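Local coordinates for protein lectin CEL-IV, C-type (Cucumaria echinata, PDB 3ALU) that binds galactose-containing sugars such as raffinose through a calcium ion, as a tetrameric C-type lectin of a sea cucumber, at residues Cys1-Pro6 / Gly14-Leu19; Leu8-Asn13 / Gln60-Glu65; Leu24-Ala29 / Gly86-Ser91. One frame throughout, in Å; residues are numbered along the deposited sequence.

Interaction 1: residues Cys1-Pro6 / Gly14-Leu19; sequences CLTSCP and GKCFRL
C5 and C16 are joined by a disulfide, SG to SG 2.1 Å, which ties the N-terminal arm 1-6 to the start of strand 15-21. The two half-cystines are turned alike: in each the sulfur lies beside its own backbone N and anti to the carbonyl carbon. The torsion about the S-S bond is -91°, close to the perpendicular setting that a relaxed disulfide prefers, and the bridge spans 5.8 Å between the CA atoms of C5 and C16 without evident strain. Around it the packing is light: the carbonyl O of S4 sits 3.4 Å from SG of C16, and CD of P6 grazes the same sulfur.

Two residues before C5, T3 supplies the hydrogen bond of the contact. Its OG1 accepts the backbone N-H of G14 at 2.9 Å, with a moderately bent N-H...O angle of 148°. With CG2 anti to the backbone N, the hydroxyl and the methyl part company: OG1 meets the amide, while CG2 lies over the G14 backbone, 3.7 Å from G14 CA. Threonine thus serves as both acceptor and apolar cover. Glycine suits position 14 because its phi of 90° would jam a CB against the preceding carbonyl.

The bridge closes the arm onto the hairpin of strands 10-12 and 15-21, as in long-form C-type lectin domains, which carry such an extra N-terminal disulfide. Strand 15-21 runs antiparallel beside strand 143-148, and F17 packs on I146 there and on L63 of helix 57-70. Within the arm itself, S4 and C5 pair antiparallel with a strand of the second subunit, while C1 forms a disulfide with C1 of the third.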
loop_
_atom_site.group_PDB
_atom_site.type_symbol
_atom_site.label_atom_id
_atom_site.label_comp_id
_atom_site.label_asym_id
_atom_site.label_seq_id
_atom_site.Cartn_x
_atom_site.Cartn_y
_atom_site.Cartn_z
ATOM N N CYS A 1 5.001 1.755 6.300
ATOM C CA CYS A 1 4.496 2.152 4.952
ATOM C C CYS A 1 5.591 2.389 3.911
ATOM O O CYS A 1 6.658 2.964 4.183
ATOM C CB CYS A 1 3.591 3.405 5.019
ATOM S SG CYS A 1 4.432 5.059 5.115
ATOM N N LEU A 2 5.301 1.893 2.720
ATOM C CA LEU A 2 5.841 2.420 1.489
ATOM C C LEU A 2 4.635 3.091 0.851
ATOM O O LEU A 2 3.505 2.664 1.080
ATOM C CB LEU A 2 6.325 1.277 0.596
ATOM C CG LEU A 2 7.606 0.587 1.067
ATOM C CD1 LEU A 2 7.853 -0.698 0.287
ATOM C CD2 LEU A 2 8.801 1.540 0.964
ATOM N N THR A 3 4.862 4.138 0.065
ATOM C CA THR A 3 3.798 4.711 -0.769
ATOM C C THR A 3 3.337 3.720 -1.871
ATOM O O THR A 3 4.169 3.121 -2.536
ATOM C CB THR A 3 4.274 6.058 -1.378
ATOM O OG1 THR A 3 4.739 6.910 -0.320
ATOM C CG2 THR A 3 3.134 6.768 -2.116
ATOM N N SER A 4 2.013 3.557 -2.038
ATOM C CA SER A 4 1.415 2.758 -3.112
ATOM C C SER A 4 1.045 3.611 -4.319
ATOM O O SER A 4 0.321 4.624 -4.179
ATOM C CB SER A 4 0.131 2.096 -2.631
ATOM O OG SER A 4 0.390 1.248 -1.533
ATOM N N CYS A 5 1.507 3.199 -5.492
ATOM C CA CYS A 5 1.268 3.938 -6.743
ATOM C C CYS A 5 0.900 3.026 -7.902
ATOM O O CYS A 5 1.238 1.832 -7.895
ATOM C CB CYS A 5 2.506 4.736 -7.162
ATOM S SG CYS A 5 2.959 6.016 -5.967
ATOM N N PRO A 6 0.281 3.594 -8.943
ATOM C CA PRO A 6 0.008 2.722 -10.081
ATOM C C PRO A 6 1.259 2.416 -10.916
ATOM O O PRO A 6 2.290 3.073 -10.767
ATOM C CB PRO A 6 -0.997 3.520 -10.913
ATOM C CG PRO A 6 -1.420 4.692 -10.072
ATOM C CD PRO A 6 -0.359 4.916 -9.061
ATOM N N GLY A 14 4.178 9.649 0.400
ATOM C CA GLY A 14 2.727 9.636 0.247
ATOM C C GLY A 14 2.164 10.130 -1.065
ATOM O O GLY A 14 0.959 10.060 -1.284
ATOM N N LYS A 15 3.037 10.602 -1.944
ATOM C CA LYS A 15 2.607 11.121 -3.259
ATOM C C LYS A 15 3.183 10.285 -4.392
ATOM O O LYS A 15 4.231 9.687 -4.248
ATOM C CB LYS A 15 3.067 12.565 -3.429
ATOM C CG LYS A 15 2.318 13.495 -2.501
ATOM C CD LYS A 15 2.888 14.907 -2.542
ATOM C CE LYS A 15 2.467 15.611 -3.809
ATOM N NZ LYS A 15 2.774 17.093 -3.694
ATOM N N CYS A 16 2.497 10.291 -5.544
ATOM C CA CYS A 16 2.919 9.494 -6.675
ATOM C C CYS A 16 3.282 10.422 -7.835
ATOM O O CYS A 16 2.517 11.368 -8.150
ATOM C CB CYS A 16 1.790 8.575 -7.156
ATOM S SG CYS A 16 1.335 7.357 -5.893
ATOM N N PHE A 17 4.442 10.167 -8.407
ATOM C CA PHE A 17 4.997 11.041 -9.440
ATOM C C PHE A 17 5.337 10.279 -10.695
ATOM O O PHE A 17 5.645 9.087 -10.662
ATOM C CB PHE A 17 6.287 11.676 -8.935
ATOM C CG PHE A 17 6.118 12.539 -7.697
ATOM C CD1 PHE A 17 6.413 12.026 -6.435
ATOM C CD2 PHE A 17 5.692 13.857 -7.804
ATOM C CE1 PHE A 17 6.295 12.822 -5.287
ATOM C CE2 PHE A 17 5.564 14.661 -6.682
ATOM C CZ PHE A 17 5.855 14.174 -5.425
ATOM N N ARG A 18 5.350 11.008 -11.812
ATOM C CA ARG A 18 5.808 10.441 -13.070
ATOM C C ARG A 18 6.356 11.560 -13.965
ATOM O O ARG A 18 5.745 12.636 -14.122
ATOM C CB ARG A 18 4.685 9.675 -13.762
ATOM C CG ARG A 18 5.155 8.969 -15.063
ATOM C CD ARG A 18 4.119 7.959 -15.544
ATOM N NE ARG A 18 4.495 7.586 -16.885
ATOM C CZ ARG A 18 3.636 7.030 -17.738
ATOM N NH1 ARG A 18 2.398 6.759 -17.343
ATOM N NH2 ARG A 18 4.018 6.759 -18.961
ATOM N N LEU A 19 7.550 11.299 -14.472
ATOM C CA LEU A 19 8.203 12.154 -15.475
ATOM C C LEU A 19 7.725 11.822 -16.863
ATOM O O LEU A 19 7.792 10.637 -17.297
ATOM C CB LEU A 19 9.726 11.955 -15.355
ATOM C CG LEU A 19 10.557 12.655 -16.449
ATOM C CD1 LEU A 19 10.557 14.153 -16.227
ATOM C CD2 LEU A 19 11.964 12.126 -16.457
#

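Interaction 2: residues Leu8-Asn13 / Gln60-Glu65; sequences LWTGFN and QAFLTE
F62 and F12 hold their rings nearly parallel but offset, each ring lying over the other's CB. Helix 57-70 of the C-type lectin domain packs here on strand 10-12 of the N-terminal hairpin, at the face that meets the second subunit. The axes of strand 10-12 and helix 60-65 pass 10.2 Å apart and run nearly antiparallel, at 158°, a spacing that two phenylalanine side chains can fill.

Along the helix, Q60 comes first and acts inside the helix rather than on the strand: its carbonyl O accepts both N and OG1 of T64, from opposite faces of the carbonyl plane. F62, the residue that carries the contact, follows two places on. Its CG extends anti to the backbone N (chi1 166°), as does that of F12; the side chains run antiparallel, each drawn alongside the other, which sets each CB over the partner's ring. The planes are only 6° from parallel, but the centroids of F12 and F62 lie 4.8 Å apart, too offset for a full stack. F62 CB stands 3.7 Å from the F12 centroid, almost straight above it, and F12 CB stands 3.6 Å from the F62 centroid, displaced toward the rim. At the far end of the ring, F62 CZ meets the methyl CG2 of T10 at 4.0 Å, the methyl lying in the ring plane. Past F62, T64 turns its hydroxyl back on the helix, OG1 to Q60 O at 2.9 Å.

L8 of the second subunit also packs on F62. The contact is almost wholly apolar, the carbonyl O of G11 near F62 CZ being the polar atom present, and rests on dispersion and a reciprocal pair of CH-pi contacts; the hydroxyl of T64 is satisfied within the helix and that of T10 by W9 O of the second subunit.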
loop_
_atom_site.group_PDB
_atom_site.type_symbol
_atom_site.label_atom_id
_atom_site.label_comp_id
_atom_site.label_asym_id
_atom_site.label_seq_id
_atom_site.Cartn_x
_atom_site.Cartn_y
_atom_site.Cartn_z
ATOM N N LEU A 8 4.110 2.340 -13.473
ATOM C CA LEU A 8 4.882 3.410 -14.148
ATOM C C LEU A 8 5.002 4.667 -13.290
ATOM O O LEU A 8 5.806 5.544 -13.620
ATOM C CB LEU A 8 4.402 3.745 -15.587
ATOM C CG LEU A 8 4.273 2.585 -16.586
ATOM C CD1 LEU A 8 3.606 3.105 -17.909
ATOM C CD2 LEU A 8 5.649 1.974 -16.875
ATOM N N TRP A 9 4.233 4.743 -12.205
ATOM C CA TRP A 9 4.356 5.894 -11.289
ATOM C C TRP A 9 5.286 5.492 -10.153
ATOM O O TRP A 9 5.546 4.317 -9.959
ATOM C CB TRP A 9 2.983 6.347 -10.747
ATOM C CG TRP A 9 2.132 6.921 -11.847
ATOM C CD1 TRP A 9 1.519 6.222 -12.879
ATOM C CD2 TRP A 9 1.836 8.294 -12.078
ATOM N NE1 TRP A 9 0.867 7.085 -13.719
ATOM C CE2 TRP A 9 1.040 8.368 -13.253
ATOM C CE3 TRP A 9 2.159 9.477 -11.406
ATOM C CZ2 TRP A 9 0.562 9.592 -13.770
ATOM C CZ3 TRP A 9 1.716 10.679 -11.913
ATOM C CH2 TRP A 9 0.903 10.743 -13.077
ATOM N N THR A 10 5.837 6.463 -9.421
ATOM C CA THR A 10 6.735 6.125 -8.337
ATOM C C THR A 10 6.460 7.056 -7.147
ATOM O O THR A 10 6.098 8.206 -7.343
ATOM C CB THR A 10 8.210 6.113 -8.792
ATOM O OG1 THR A 10 8.999 5.470 -7.771
ATOM C CG2 THR A 10 8.706 7.520 -9.106
ATOM N N GLY A 11 6.579 6.515 -5.937
ATOM C CA GLY A 11 6.067 7.152 -4.706
ATOM C C GLY A 11 7.165 7.737 -3.847
ATOM O O GLY A 11 8.271 7.183 -3.755
ATOM N N PHE A 12 6.852 8.857 -3.220
ATOM C CA PHE A 12 7.725 9.459 -2.204
ATOM C C PHE A 12 6.856 10.213 -1.257
ATOM O O PHE A 12 6.020 11.057 -1.671
ATOM C CB PHE A 12 8.766 10.411 -2.803
ATOM C CG PHE A 12 9.786 10.916 -1.787
ATOM C CD1 PHE A 12 9.668 12.170 -1.209
ATOM C CD2 PHE A 12 10.868 10.117 -1.431
ATOM C CE1 PHE A 12 10.652 12.632 -0.267
ATOM C CE2 PHE A 12 11.821 10.542 -0.495
ATOM C CZ PHE A 12 11.700 11.806 0.095
ATOM N N ASN A 13 7.017 9.883 0.031
ATOM C CA ASN A 13 6.312 10.576 1.111
ATOM C C ASN A 13 4.804 10.714 0.891
ATOM O O ASN A 13 4.234 11.777 1.122
ATOM C CB ASN A 13 6.918 11.954 1.296
ATOM C CG ASN A 13 7.156 12.269 2.744
ATOM O OD1 ASN A 13 6.227 12.632 3.463
ATOM N ND2 ASN A 13 8.406 12.111 3.192
ATOM N N GLN A 60 12.606 17.772 -2.761
ATOM C CA GLN A 60 13.367 18.358 -3.833
ATOM C C GLN A 60 14.468 17.393 -4.243
ATOM O O GLN A 60 14.740 17.240 -5.432
ATOM C CB GLN A 60 13.963 19.728 -3.379
ATOM C CG GLN A 60 15.024 20.315 -4.326
ATOM C CD GLN A 60 14.525 20.650 -5.704
ATOM O OE1 GLN A 60 15.327 20.824 -6.627
ATOM N NE2 GLN A 60 13.221 20.787 -5.851
ATOM N N ALA A 61 15.120 16.774 -3.257
ATOM C CA ALA A 61 16.205 15.848 -3.548
ATOM C C ALA A 61 15.656 14.642 -4.309
ATOM O O ALA A 61 16.306 14.171 -5.239
ATOM C CB ALA A 61 16.901 15.386 -2.283
ATOM N N PHE A 62 14.485 14.173 -3.902
ATOM C CA PHE A 62 13.888 12.994 -4.562
ATOM C C PHE A 62 13.580 13.319 -6.029
ATOM O O PHE A 62 13.930 12.544 -6.934
ATOM C CB PHE A 62 12.624 12.529 -3.874
ATOM C CG PHE A 62 11.847 11.567 -4.718
ATOM C CD1 PHE A 62 10.681 11.971 -5.356
ATOM C CD2 PHE A 62 12.309 10.284 -4.895
ATOM C CE1 PHE A 62 9.981 11.076 -6.177
ATOM C CE2 PHE A 62 11.626 9.401 -5.693
ATOM C CZ PHE A 62 10.485 9.786 -6.342
ATOM N N LEU A 63 12.915 14.445 -6.271
ATOM C CA LEU A 63 12.566 14.783 -7.660
ATOM C C LEU A 63 13.773 15.051 -8.553
ATOM O O LEU A 63 13.776 14.692 -9.733
ATOM C CB LEU A 63 11.512 15.899 -7.744
ATOM C CG LEU A 63 10.169 15.570 -7.070
ATOM C CD1 LEU A 63 9.275 16.796 -6.977
ATOM C CD2 LEU A 63 9.397 14.373 -7.855
ATOM N N THR A 64 14.825 15.649 -7.980
ATOM C CA THR A 64 16.055 15.834 -8.719
ATOM C C THR A 64 16.658 14.469 -9.134
ATOM O O THR A 64 17.082 14.303 -10.297
ATOM C CB THR A 64 17.071 16.626 -7.893
ATOM O OG1 THR A 64 16.506 17.912 -7.657
ATOM C CG2 THR A 64 18.349 16.817 -8.695
ATOM N N GLU A 65 16.635 13.518 -8.196
ATOM C CA GLU A 65 17.221 12.205 -8.438
ATOM C C GLU A 65 16.340 11.497 -9.480
ATOM O O GLU A 65 16.863 10.794 -10.363
ATOM C CB GLU A 65 17.306 11.397 -7.152
ATOM C CG GLU A 65 17.913 10.003 -7.404
ATOM C CD GLU A 65 18.486 9.319 -6.161
ATOM O OE1 GLU A 65 18.028 9.595 -5.025
ATOM O OE2 GLU A 65 19.389 8.475 -6.347
#

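Interaction 3: residues Leu24-Ala29 / Gly86-Ser91; sequences LNFDNA and GMKVGS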
loop_
_atom_site.group_PDB
_atom_site.type_symbol
_atom_site.label_atom_id
_atom_site.label_comp_id
_atom_site.label_asym_id
_atom_site.label_seq_id
_atom_site.Cartn_x
_atom_site.Cartn_y
_atom_site.Cartn_z
ATOM N N LEU A 24 6.058 19.964 -23.681
ATOM C CA LEU A 24 4.844 20.740 -23.727
ATOM C C LEU A 24 5.102 22.097 -23.096
ATOM O O LEU A 24 5.969 22.227 -22.215
ATOM C CB LEU A 24 3.767 20.046 -22.916
ATOM C CG LEU A 24 2.665 19.180 -23.553
ATOM C CD1 LEU A 24 2.794 18.898 -25.073
ATOM C CD2 LEU A 24 2.201 18.020 -22.708
ATOM N N ASN A 25 4.299 23.079 -23.482
ATOM C CA ASN A 25 4.374 24.369 -22.781
ATOM C C ASN A 25 3.706 24.266 -21.414
ATOM O O ASN A 25 3.133 23.227 -21.071
ATOM C CB ASN A 25 3.854 25.552 -23.630
ATOM C CG ASN A 25 2.347 25.508 -23.908
ATOM O OD1 ASN A 25 1.902 26.074 -24.925
ATOM N ND2 ASN A 25 1.571 24.919 -23.050
ATOM N N PHE A 26 3.795 25.305 -20.595
ATOM C CA PHE A 26 3.371 25.121 -19.221
ATOM C C PHE A 26 1.904 24.747 -19.107
ATOM O O PHE A 26 1.537 23.832 -18.371
ATOM C CB PHE A 26 3.588 26.398 -18.394
ATOM C CG PHE A 26 3.214 26.225 -16.946
ATOM C CD1 PHE A 26 1.937 26.552 -16.475
ATOM C CD2 PHE A 26 4.157 25.724 -16.057
ATOM C CE1 PHE A 26 1.607 26.369 -15.108
ATOM C CE2 PHE A 26 3.808 25.510 -14.702
ATOM C CZ PHE A 26 2.584 25.849 -14.230
ATOM N N ASP A 27 1.040 25.478 -19.804
ATOM C CA ASP A 27 -0.394 25.255 -19.671
ATOM C C ASP A 27 -0.772 23.872 -20.213
ATOM O O ASP A 27 -1.600 23.201 -19.629
ATOM C CB ASP A 27 -1.153 26.338 -20.440
ATOM C CG ASP A 27 -1.231 27.682 -19.691
ATOM O OD1 ASP A 27 -0.980 27.737 -18.462
ATOM O OD2 ASP A 27 -1.622 28.685 -20.356
ATOM N N ASN A 28 -0.151 23.458 -21.309
ATOM C CA ASN A 28 -0.419 22.128 -21.856
ATOM C C ASN A 28 0.139 20.989 -20.988
ATOM O O ASN A 28 -0.479 19.910 -20.925
ATOM C CB ASN A 28 0.099 22.002 -23.301
ATOM C CG ASN A 28 -0.750 22.805 -24.293
ATOM O OD1 ASN A 28 -0.283 23.198 -25.375
ATOM N ND2 ASN A 28 -1.992 23.092 -23.901
ATOM N N ALA A 29 1.273 21.241 -20.303
ATOM C CA ALA A 29 1.816 20.262 -19.344
ATOM C C ALA A 29 0.885 20.118 -18.177
ATOM O O ALA A 29 0.512 18.997 -17.799
ATOM C CB ALA A 29 3.284 20.628 -18.883
ATOM N N GLY A 86 4.878 22.520 -10.894
ATOM C CA GLY A 86 3.609 23.291 -10.852
ATOM C C GLY A 86 3.710 24.730 -10.340
ATOM O O GLY A 86 2.707 25.270 -9.918
ATOM N N MET A 87 4.888 25.352 -10.473
ATOM C CA MET A 87 5.139 26.696 -9.884
ATOM C C MET A 87 4.763 27.847 -10.814
ATOM O O MET A 87 5.263 27.928 -11.934
ATOM C CB MET A 87 6.641 26.779 -9.545
ATOM C CG MET A 87 7.143 28.154 -9.045
ATOM S SD MET A 87 6.206 28.912 -7.702
ATOM C CE MET A 87 6.698 27.878 -6.311
ATOM N N LYS A 88 3.919 28.776 -10.326
ATOM C CA LYS A 88 3.580 29.973 -11.098
ATOM C C LYS A 88 4.045 31.182 -10.297
ATOM O O LYS A 88 3.729 31.287 -9.118
ATOM C CB LYS A 88 2.058 30.057 -11.309
ATOM C CG LYS A 88 1.504 28.899 -12.120
ATOM C CD LYS A 88 0.009 29.086 -12.351
ATOM C CE LYS A 88 -0.769 28.825 -11.079
ATOM N NZ LYS A 88 -2.248 28.648 -11.287
ATOM N N VAL A 89 4.816 32.036 -10.946
ATOM C CA VAL A 89 5.221 33.317 -10.360
ATOM C C VAL A 89 4.334 34.368 -11.016
ATOM O O VAL A 89 4.378 34.515 -12.275
ATOM C CB VAL A 89 6.728 33.579 -10.631
ATOM C CG1 VAL A 89 7.142 34.938 -9.984
ATOM C CG2 VAL A 89 7.568 32.399 -10.143
ATOM N N GLY A 90 3.554 35.088 -10.187
ATOM C CA GLY A 90 2.513 36.018 -10.671
ATOM C C GLY A 90 3.066 37.428 -10.895
ATOM O O GLY A 90 4.157 37.604 -11.426
ATOM N N SER A 91 2.301 38.443 -10.494
ATOM C CA SER A 91 2.614 39.815 -10.914
ATOM C C SER A 91 3.854 40.355 -10.215
ATOM O O SER A 91 4.581 41.211 -10.753
ATOM C CB SER A 91 1.421 40.720 -10.666
ATOM O OG SER A 91 0.350 40.351 -11.506
#
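Helix 26-33 approaches the end of strand 82-89 where the chain turns a corner at G86, the nearest CA atoms being those of F26 and G86, 8.6 Å apart, so that one large side chain must bridge the distance. F26, in the first turn of the helix just after the N-cap residue N25, is that side chain. Its CG stands anti to the backbone N (chi1 -178°), which carries the ring straight out from the helix, and the outer atoms CE1, CE2 and CZ do all the touching.

F26 CZ abuts the peptide of G86, 4.2 Å from G86 C, which lies at the ring edge. On one side of this, F26 CE2 comes within 4.0 Å of the carbonyl O of M87; on the other, CZ and CE1 rest against the aliphatic chain of K88, K88 CG being 3.9 Å from F26 CZ. K88 runs roughly perpendicular to the F26 side chain, setting its CG and CD against the ring, a use of lysine methylenes that a partly exposed border position allows. M87 joins in through its backbone, since its CB points away from the helix.

All of this belongs to the buried seam between helix and sheet in the C-type lectin fold. F26 also meets Y84 edge-to-face, receives R121 of strand 120-125 in a cation-pi contact, and packs on L51 of strand 45-51. On the strand side, M87 bonds through its backbone to G122 and its side chain lies on W98 of strand 96-98, while K88 touches T97.

Interactions 1 and 2 form one continuous region, with centres 8 Å apart: strands 10-12 and 15-21 are neighbours in the sheet, F17 N lies 2.8 Å from T10 O, probably as a hydrogen bond, and both contacts touch the second subunit. Interaction 3 is on the opposite side of the chain's centre, 23 Å from interaction 1 and 20 Å from interaction 2 between centres, and meets no other chain. It is also nearer the sugar site: the side chain of M87 is about 11 Å from the calcium ion and about 12 Å from the bound galactose, whereas interactions 1 and 2 lie away from that pocket, at the N-terminal part of the chain.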